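Local atomic coordinates of endoglucanase (PDB entry 2YIK), a protein that probably hydrolyses internal beta-1,4-glucosidic bonds of cellulose, as a clostridial family 9 glycoside hydrolase. Residues Y438-H452 against S465-P479. Numbering follows the deposited sequence.
Sequences YVVGYSSNSVKYPHH and SPHKYVLYGALVGGP
With CG trans to the backbone N (chi1 -172°), L471 divides its two methyls between neighbours: CD1 sits over the centre of the H452 imidazole, 3.6 Å from H452 NE2 in a CH-pi contact, while CD2 lies against P450 CG at 3.7 Å. H467 is turned differently, its CG beside the backbone N (chi1 -74°), which carries its flat ring to P450 and its face to the edge of Y449, an offset edge-to-face pair with planes at 80°; H467 NE2 is hydrogen-bonded to T489 OG1. A water links K448 O to H467 N. Farther along, backbones do the joining: V440 N donates to A474 O (2.9 Å), G473 N to V440 O (2.9 Å) and V476 N to Y438 O (3.2 Å), the last nearly linear. G441 and G473 have positive phi, suited to glycine, in two type II turns; the Y472 ring edge faces G441 O. Compact V440 CG1 meets A474 CB at 3.5 Å, and P479 CD packs over the Y438 ring. L471 and A474 pack on helix 49-54, V439 and L475 on helix 499-516. In this buried loop pairing of the family 9 catalytic domain, with a single beta bridge at V439 and L475, the first loop carries predicted active-site H451.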
ATOM      1  N   TYR A 438     -15.861  10.103   7.756  1.00 28.33           N
ATOM      2  CA  TYR A 438     -14.415  10.156   7.895  1.00 27.46           C
ATOM      3  C   TYR A 438     -13.614  10.157   6.589  1.00 26.83           C
ATOM      4  O   TYR A 438     -12.390  10.046   6.600  1.00 26.89           O
ATOM      5  CB  TYR A 438     -13.983   9.025   8.825  1.00 26.60           C
ATOM      6  CG  TYR A 438     -14.439   9.258  10.254  1.00 26.61           C
ATOM      7  CD1 TYR A 438     -13.752  10.143  11.079  1.00 26.62           C
ATOM      8  CD2 TYR A 438     -15.589   8.638  10.761  1.00 25.43           C
ATOM      9  CE1 TYR A 438     -14.189  10.415  12.374  1.00 27.81           C
ATOM     10  CE2 TYR A 438     -16.042   8.902  12.058  1.00 27.56           C
ATOM     11  CZ  TYR A 438     -15.334   9.792  12.860  1.00 28.17           C
ATOM     12  OH  TYR A 438     -15.754  10.056  14.142  1.00 29.64           O
ATOM     13  N   VAL A 439     -14.319  10.289   5.471  1.00 26.88           N
ATOM     14  CA  VAL A 439     -13.715  10.353   4.144  1.00 26.26           C
ATOM     15  C   VAL A 439     -13.899  11.823   3.761  1.00 28.68           C
ATOM     16  O   VAL A 439     -15.030  12.266   3.561  1.00 28.13           O
ATOM     17  CB  VAL A 439     -14.490   9.455   3.156  1.00 26.06           C
ATOM     18  CG1 VAL A 439     -13.894   9.554   1.760  1.00 23.90           C
ATOM     19  CG2 VAL A 439     -14.467   8.021   3.647  1.00 24.07           C
ATOM     20  N   VAL A 440     -12.819  12.597   3.669  1.00 30.03           N
ATOM     21  CA  VAL A 440     -13.020  14.009   3.367  1.00 31.41           C
ATOM     22  C   VAL A 440     -13.575  14.315   1.974  1.00 32.65           C
ATOM     23  O   VAL A 440     -13.233  13.660   0.987  1.00 32.48           O
ATOM     24  CB  VAL A 440     -11.736  14.871   3.684  1.00 32.65           C
ATOM     25  CG1 VAL A 440     -10.568  13.986   4.047  1.00 32.73           C
ATOM     26  CG2 VAL A 440     -11.411  15.796   2.536  1.00 33.52           C
ATOM     27  N   GLY A 441     -14.474  15.299   1.931  1.00 31.40           N
ATOM     28  CA  GLY A 441     -15.090  15.732   0.685  1.00 31.98           C
ATOM     29  C   GLY A 441     -16.229  14.878   0.160  1.00 32.95           C
ATOM     30  O   GLY A 441     -16.895  15.247  -0.801  1.00 32.69           O
ATOM     31  N   TYR A 442     -16.469  13.741   0.799  1.00 33.93           N
ATOM     32  CA  TYR A 442     -17.515  12.821   0.368  1.00 33.30           C
ATOM     33  C   TYR A 442     -18.932  13.322   0.606  1.00 34.09           C
ATOM     34  O   TYR A 442     -19.837  13.055  -0.190  1.00 33.94           O
ATOM     35  CB  TYR A 442     -17.350  11.482   1.091  1.00 33.06           C
ATOM     36  CG  TYR A 442     -18.333  10.406   0.673  1.00 33.00           C
ATOM     37  CD1 TYR A 442     -18.113   9.642  -0.472  1.00 33.03           C
ATOM     38  CD2 TYR A 442     -19.474  10.136   1.434  1.00 32.15           C
ATOM     39  CE1 TYR A 442     -18.994   8.633  -0.849  1.00 32.61           C
ATOM     40  CE2 TYR A 442     -20.368   9.127   1.064  1.00 32.39           C
ATOM     41  CZ  TYR A 442     -20.116   8.380  -0.076  1.00 33.35           C
ATOM     42  OH  TYR A 442     -20.967   7.362  -0.437  1.00 34.82           O
ATOM     43  N   SER A 443     -19.121  14.053   1.697  1.00 34.50           N
ATOM     44  CA  SER A 443     -20.448  14.522   2.055  1.00 35.45           C
ATOM     45  C   SER A 443     -20.361  15.834   2.830  1.00 35.08           C
ATOM     46  O   SER A 443     -19.270  16.254   3.219  1.00 33.55           O
ATOM     47  CB  SER A 443     -21.111  13.440   2.911  1.00 36.95           C
ATOM     48  OG  SER A 443     -22.485  13.706   3.120  1.00 44.18           O
ATOM     49  N   SER A 444     -21.499  16.488   3.059  1.00 34.82           N
ATOM     50  CA  SER A 444     -21.477  17.744   3.801  1.00 35.36           C
ATOM     51  C   SER A 444     -21.046  17.495   5.242  1.00 34.94           C
ATOM     52  O   SER A 444     -20.534  18.399   5.902  1.00 35.33           O
ATOM     53  CB  SER A 444     -22.853  18.430   3.780  1.00 36.37           C
ATOM     54  OG  SER A 444     -23.890  17.555   4.198  1.00 38.77           O
ATOM     55  N   ASN A 445     -21.238  16.271   5.730  1.00 34.27           N
ATOM     56  CA  ASN A 445     -20.849  15.950   7.099  1.00 34.43           C
ATOM     57  C   ASN A 445     -19.477  15.281   7.230  1.00 34.37           C
ATOM     58  O   ASN A 445     -19.191  14.659   8.249  1.00 33.87           O
ATOM     59  CB  ASN A 445     -21.911  15.068   7.771  1.00 36.22           C
ATOM     60  CG  ASN A 445     -22.128  13.756   7.045  1.00 37.88           C
ATOM     61  OD1 ASN A 445     -22.350  12.714   7.674  1.00 39.68           O
ATOM     62  ND2 ASN A 445     -22.081  13.800   5.716  1.00 37.92           N
ATOM     63  N   SER A 446     -18.631  15.423   6.209  1.00 32.90           N
ATOM     64  CA  SER A 446     -17.285  14.837   6.221  1.00 32.81           C
ATOM     65  C   SER A 446     -16.293  15.703   6.999  1.00 32.39           C
ATOM     66  O   SER A 446     -16.504  16.906   7.156  1.00 33.51           O
ATOM     67  CB  SER A 446     -16.758  14.693   4.788  1.00 29.56           C
ATOM     68  OG  SER A 446     -17.543  13.802   4.021  1.00 31.22           O
ATOM     69  N   VAL A 447     -15.212  15.098   7.487  1.00 31.79           N
ATOM     70  CA  VAL A 447     -14.192  15.865   8.187  1.00 31.83           C
ATOM     71  C   VAL A 447     -13.655  16.861   7.157  1.00 32.65           C
ATOM     72  O   VAL A 447     -13.594  16.555   5.959  1.00 32.66           O
ATOM     73  CB  VAL A 447     -13.041  14.963   8.700  1.00 32.73           C
ATOM     74  CG1 VAL A 447     -13.528  14.117   9.863  1.00 33.23           C
ATOM     75  CG2 VAL A 447     -12.547  14.065   7.594  1.00 33.00           C
ATOM     76  N   LYS A 448     -13.260  18.045   7.615  1.00 32.32           N
ATOM     77  CA  LYS A 448     -12.790  19.080   6.703  1.00 33.33           C
ATOM     78  C   LYS A 448     -11.375  19.584   6.927  1.00 32.13           C
ATOM     79  O   LYS A 448     -10.867  20.356   6.123  1.00 32.64           O
ATOM     80  CB  LYS A 448     -13.764  20.265   6.753  1.00 34.22           C
ATOM     81  CG  LYS A 448     -15.176  19.890   6.346  1.00 36.07           C
ATOM     82  CD  LYS A 448     -16.204  20.876   6.876  1.00 39.30           C
ATOM     83  CE  LYS A 448     -17.591  20.588   6.308  1.00 40.78           C
ATOM     84  NZ  LYS A 448     -18.124  19.246   6.697  1.00 41.66           N
ATOM     85  N   TYR A 449     -10.726  19.136   7.995  1.00 32.03           N
ATOM     86  CA  TYR A 449      -9.375  19.605   8.293  1.00 32.96           C
ATOM     87  C   TYR A 449      -8.297  18.527   8.362  1.00 31.83           C
ATOM     88  O   TYR A 449      -7.597  18.411   9.374  1.00 29.77           O
ATOM     89  CB  TYR A 449      -9.389  20.372   9.613  1.00 35.38           C
ATOM     90  CG  TYR A 449     -10.254  21.602   9.587  1.00 38.74           C
ATOM     91  CD1 TYR A 449     -11.628  21.512   9.798  1.00 41.17           C
ATOM     92  CD2 TYR A 449      -9.708  22.856   9.312  1.00 40.09           C
ATOM     93  CE1 TYR A 449     -12.441  22.639   9.733  1.00 42.67           C
ATOM     94  CE2 TYR A 449     -10.508  23.992   9.246  1.00 42.66           C
ATOM     95  CZ  TYR A 449     -11.873  23.876   9.456  1.00 43.66           C
ATOM     96  OH  TYR A 449     -12.664  24.998   9.366  1.00 46.40           O
ATOM     97  N   PRO A 450      -8.133  17.732   7.289  1.00 31.33           N
ATOM     98  CA  PRO A 450      -7.094  16.697   7.355  1.00 32.01           C
ATOM     99  C   PRO A 450      -5.684  17.252   7.593  1.00 32.34           C
ATOM    100  O   PRO A 450      -5.366  18.382   7.201  1.00 33.58           O
ATOM    101  CB  PRO A 450      -7.234  15.968   6.009  1.00 31.74           C
ATOM    102  CG  PRO A 450      -7.880  17.008   5.099  1.00 31.86           C
ATOM    103  CD  PRO A 450      -8.880  17.667   6.019  1.00 30.86           C
ATOM    104  N   HIS A 451      -4.851  16.456   8.255  1.00 32.40           N
ATOM    105  CA  HIS A 451      -3.465  16.829   8.546  1.00 32.89           C
ATOM    106  C   HIS A 451      -2.675  16.597   7.257  1.00 32.73           C
ATOM    107  O   HIS A 451      -2.020  15.567   7.087  1.00 32.82           O
ATOM    108  CB  HIS A 451      -2.931  15.943   9.674  1.00 31.56           C
ATOM    109  CG  HIS A 451      -1.563  16.323  10.148  1.00 32.82           C
ATOM    110  ND1 HIS A 451      -0.438  15.593   9.830  1.00 33.81           N
ATOM    111  CD2 HIS A 451      -1.144  17.349  10.921  1.00 32.52           C
ATOM    112  CE1 HIS A 451       0.617  16.154  10.393  1.00 33.78           C
ATOM    113  NE2 HIS A 451       0.218  17.220  11.060  1.00 33.78           N
ATOM    114  N   HIS A 452      -2.734  17.572   6.357  1.00 32.72           N
ATOM    115  CA  HIS A 452      -2.088  17.453   5.052  1.00 32.07           C
ATOM    116  C   HIS A 452      -1.548  18.801   4.561  1.00 32.25           C
ATOM    117  O   HIS A 452      -2.305  19.757   4.376  1.00 29.65           O
ATOM    118  CB  HIS A 452      -3.130  16.909   4.071  1.00 31.50           C
ATOM    119  CG  HIS A 452      -2.599  16.573   2.713  1.00 32.47           C
ATOM    120  ND1 HIS A 452      -2.086  15.333   2.399  1.00 33.50           N
ATOM    121  CD2 HIS A 452      -2.574  17.294   1.566  1.00 32.05           C
ATOM    122  CE1 HIS A 452      -1.774  15.303   1.113  1.00 33.07           C
ATOM    123  NE2 HIS A 452      -2.060  16.479   0.587  1.00 34.00           N
ATOM    124  N   SER A 465      -7.549  28.040  10.010  1.00 42.43           N
ATOM    125  CA  SER A 465      -8.352  28.455   8.865  1.00 41.84           C
ATOM    126  C   SER A 465      -8.778  27.289   7.985  1.00 41.17           C
ATOM    127  O   SER A 465      -8.164  26.220   8.020  1.00 41.44           O
ATOM    128  CB  SER A 465      -7.558  29.435   8.012  1.00 41.30           C
ATOM    129  OG  SER A 465      -6.910  30.372   8.846  1.00 42.64           O
ATOM    130  N   PRO A 466      -9.837  27.487   7.178  1.00 40.73           N
ATOM    131  CA  PRO A 466     -10.321  26.437   6.282  1.00 40.48           C
ATOM    132  C   PRO A 466      -9.181  26.091   5.331  1.00 41.21           C
ATOM    133  O   PRO A 466      -8.300  26.917   5.075  1.00 40.03           O
ATOM    134  CB  PRO A 466     -11.474  27.111   5.537  1.00 40.97           C
ATOM    135  CG  PRO A 466     -11.994  28.107   6.527  1.00 41.75           C
ATOM    136  CD  PRO A 466     -10.715  28.674   7.124  1.00 40.95           C
ATOM    137  N   HIS A 467      -9.192  24.871   4.808  1.00 40.89           N
ATOM    138  CA  HIS A 467      -8.159  24.461   3.872  1.00 40.16           C
ATOM    139  C   HIS A 467      -8.442  25.135   2.545  1.00 39.48           C
ATOM    140  O   HIS A 467      -9.592  25.404   2.212  1.00 39.26           O
ATOM    141  CB  HIS A 467      -8.162  22.939   3.701  1.00 38.12           C
ATOM    142  CG  HIS A 467      -7.588  22.204   4.870  1.00 37.33           C
ATOM    143  ND1 HIS A 467      -7.315  20.852   4.845  1.00 36.43           N
ATOM    144  CD2 HIS A 467      -7.227  22.634   6.102  1.00 37.73           C
ATOM    145  CE1 HIS A 467      -6.812  20.483   6.007  1.00 35.96           C
ATOM    146  NE2 HIS A 467      -6.749  21.548   6.791  1.00 36.19           N
ATOM    147  N   LYS A 468      -7.393  25.423   1.788  1.00 39.75           N
ATOM    148  CA  LYS A 468      -7.567  26.076   0.501  1.00 40.05           C
ATOM    149  C   LYS A 468      -8.131  25.075  -0.513  1.00 39.28           C
ATOM    150  O   LYS A 468      -8.880  25.450  -1.431  1.00 39.11           O
ATOM    151  CB  LYS A 468      -6.219  26.656   0.037  1.00 42.44           C
ATOM    152  CG  LYS A 468      -6.267  27.432  -1.274  1.00 46.40           C
ATOM    153  CD  LYS A 468      -7.417  28.440  -1.293  1.00 50.15           C
ATOM    154  CE  LYS A 468      -7.866  28.747  -2.728  1.00 52.11           C
ATOM    155  NZ  LYS A 468      -9.284  28.286  -2.951  1.00 51.83           N
ATOM    156  N   TYR A 469      -7.806  23.795  -0.323  1.00 38.02           N
ATOM    157  CA  TYR A 469      -8.263  22.743  -1.231  1.00 37.20           C
ATOM    158  C   TYR A 469      -8.864  21.540  -0.514  1.00 35.31           C
ATOM    159  O   TYR A 469      -8.445  21.181   0.584  1.00 34.24           O
ATOM    160  CB  TYR A 469      -7.092  22.278  -2.094  1.00 39.09           C
ATOM    161  CG  TYR A 469      -6.349  23.418  -2.736  1.00 40.16           C
ATOM    162  CD1 TYR A 469      -6.922  24.153  -3.772  1.00 41.07           C
ATOM    163  CD2 TYR A 469      -5.080  23.782  -2.289  1.00 40.82           C
ATOM    164  CE1 TYR A 469      -6.243  25.228  -4.351  1.00 41.96           C
ATOM    165  CE2 TYR A 469      -4.396  24.852  -2.855  1.00 41.45           C
ATOM    166  CZ  TYR A 469      -4.980  25.570  -3.885  1.00 42.02           C
ATOM    167  OH  TYR A 469      -4.297  26.631  -4.444  1.00 41.87           O
ATOM    168  N   VAL A 470      -9.842  20.914  -1.155  1.00 34.26           N
ATOM    169  CA  VAL A 470     -10.512  19.747  -0.592  1.00 33.68           C
ATOM    170  C   VAL A 470      -9.785  18.460  -0.986  1.00 33.66           C
ATOM    171  O   VAL A 470      -9.704  18.116  -2.168  1.00 32.50           O
ATOM    172  CB  VAL A 470     -11.978  19.664  -1.079  1.00 33.21           C
ATOM    173  CG1 VAL A 470     -12.674  18.467  -0.444  1.00 32.36           C
ATOM    174  CG2 VAL A 470     -12.719  20.960  -0.732  1.00 32.51           C
ATOM    175  N   LEU A 471      -9.260  17.764   0.020  1.00 33.16           N
ATOM    176  CA  LEU A 471      -8.529  16.509  -0.173  1.00 31.45           C
ATOM    177  C   LEU A 471      -9.524  15.363  -0.367  1.00 30.79           C
ATOM    178  O   LEU A 471      -9.634  14.474   0.477  1.00 29.74           O
ATOM    179  CB  LEU A 471      -7.652  16.245   1.057  1.00 29.42           C
ATOM    180  CG  LEU A 471      -6.631  15.103   1.095  1.00 28.44           C
ATOM    181  CD1 LEU A 471      -5.481  15.386   0.121  1.00 25.44           C
ATOM    182  CD2 LEU A 471      -6.096  14.968   2.523  1.00 24.93           C
ATOM    183  N   TYR A 472     -10.241  15.387  -1.487  1.00 30.11           N
ATOM    184  CA  TYR A 472     -11.251  14.373  -1.799  1.00 29.53           C
ATOM    185  C   TYR A 472     -10.799  12.930  -1.622  1.00 30.71           C
ATOM    186  O   TYR A 472      -9.719  12.553  -2.078  1.00 29.92           O
ATOM    187  CB  TYR A 472     -11.746  14.546  -3.239  1.00 31.30           C
ATOM    188  CG  TYR A 472     -12.621  15.754  -3.465  1.00 32.05           C
ATOM    189  CD1 TYR A 472     -13.933  15.782  -2.992  1.00 31.22           C
ATOM    190  CD2 TYR A 472     -12.134  16.877  -4.136  1.00 33.06           C
ATOM    191  CE1 TYR A 472     -14.742  16.891  -3.181  1.00 34.51           C
ATOM    192  CE2 TYR A 472     -12.934  18.006  -4.329  1.00 34.04           C
ATOM    193  CZ  TYR A 472     -14.239  18.003  -3.852  1.00 35.76           C
ATOM    194  OH  TYR A 472     -15.049  19.099  -4.059  1.00 36.63           O
ATOM    195  N   GLY A 473     -11.633  12.137  -0.948  1.00 29.84           N
ATOM    196  CA  GLY A 473     -11.351  10.725  -0.761  1.00 28.24           C
ATOM    197  C   GLY A 473     -10.391  10.267   0.312  1.00 28.37           C
ATOM    198  O   GLY A 473     -10.207   9.064   0.497  1.00 27.80           O
ATOM    199  N   ALA A 474      -9.770  11.202   1.020  1.00 28.41           N
ATOM    200  CA  ALA A 474      -8.839  10.822   2.075  1.00 28.13           C
ATOM    201  C   ALA A 474      -9.593  10.231   3.270  1.00 28.48           C
ATOM    202  O   ALA A 474     -10.600  10.786   3.713  1.00 27.87           O
ATOM    203  CB  ALA A 474      -8.030  12.033   2.521  1.00 27.04           C
ATOM    204  N   LEU A 475      -9.107   9.098   3.773  1.00 27.49           N
ATOM    205  CA  LEU A 475      -9.708   8.445   4.934  1.00 27.60           C
ATOM    206  C   LEU A 475      -8.800   8.798   6.100  1.00 27.64           C
ATOM    207  O   LEU A 475      -7.653   8.355   6.153  1.00 26.75           O
ATOM    208  CB  LEU A 475      -9.745   6.925   4.753  1.00 26.04           C
ATOM    209  CG  LEU A 475     -10.193   6.092   5.959  1.00 26.51           C
ATOM    210  CD1 LEU A 475     -11.652   6.371   6.276  1.00 25.09           C
ATOM    211  CD2 LEU A 475      -9.995   4.607   5.658  1.00 26.36           C
ATOM    212  N   VAL A 476      -9.299   9.610   7.026  1.00 26.92           N
ATOM    213  CA  VAL A 476      -8.487  10.015   8.164  1.00 25.59           C
ATOM    214  C   VAL A 476      -8.341   8.904   9.208  1.00 24.83           C
ATOM    215  O   VAL A 476      -9.054   7.899   9.169  1.00 23.05           O
ATOM    216  CB  VAL A 476      -9.077  11.266   8.825  1.00 25.68           C
ATOM    217  CG1 VAL A 476      -9.169  12.393   7.794  1.00 25.90           C
ATOM    218  CG2 VAL A 476     -10.452  10.951   9.403  1.00 24.24           C
ATOM    219  N   GLY A 477      -7.401   9.094  10.129  1.00 25.05           N
ATOM    220  CA  GLY A 477      -7.157   8.117  11.174  1.00 25.07           C
ATOM    221  C   GLY A 477      -8.430   7.509  11.728  1.00 26.64           C
ATOM    222  O   GLY A 477      -8.512   6.298  11.931  1.00 26.24           O
ATOM    223  N   GLY A 478      -9.426   8.352  11.986  1.00 26.63           N
ATOM    224  CA  GLY A 478     -10.686   7.856  12.498  1.00 27.20           C
ATOM    225  C   GLY A 478     -11.001   8.310  13.905  1.00 28.46           C
ATOM    226  O   GLY A 478     -10.245   9.085  14.496  1.00 29.99           O
ATOM    227  N   PRO A 479     -12.118   7.829  14.476  1.00 29.09           N
ATOM    228  CA  PRO A 479     -12.530   8.199  15.831  1.00 30.57           C
ATOM    229  C   PRO A 479     -11.718   7.467  16.892  1.00 31.99           C
ATOM    230  O   PRO A 479     -10.977   6.530  16.579  1.00 32.90           O
ATOM    231  CB  PRO A 479     -14.005   7.813  15.850  1.00 30.57           C
ATOM    232  CG  PRO A 479     -14.022   6.564  14.992  1.00 29.73           C
ATOM    233  CD  PRO A 479     -13.112   6.941  13.836  1.00 29.50           C
TER
HETATM  234  O   HOH W   1     -11.277  23.195   5.622  1.00 36.01           O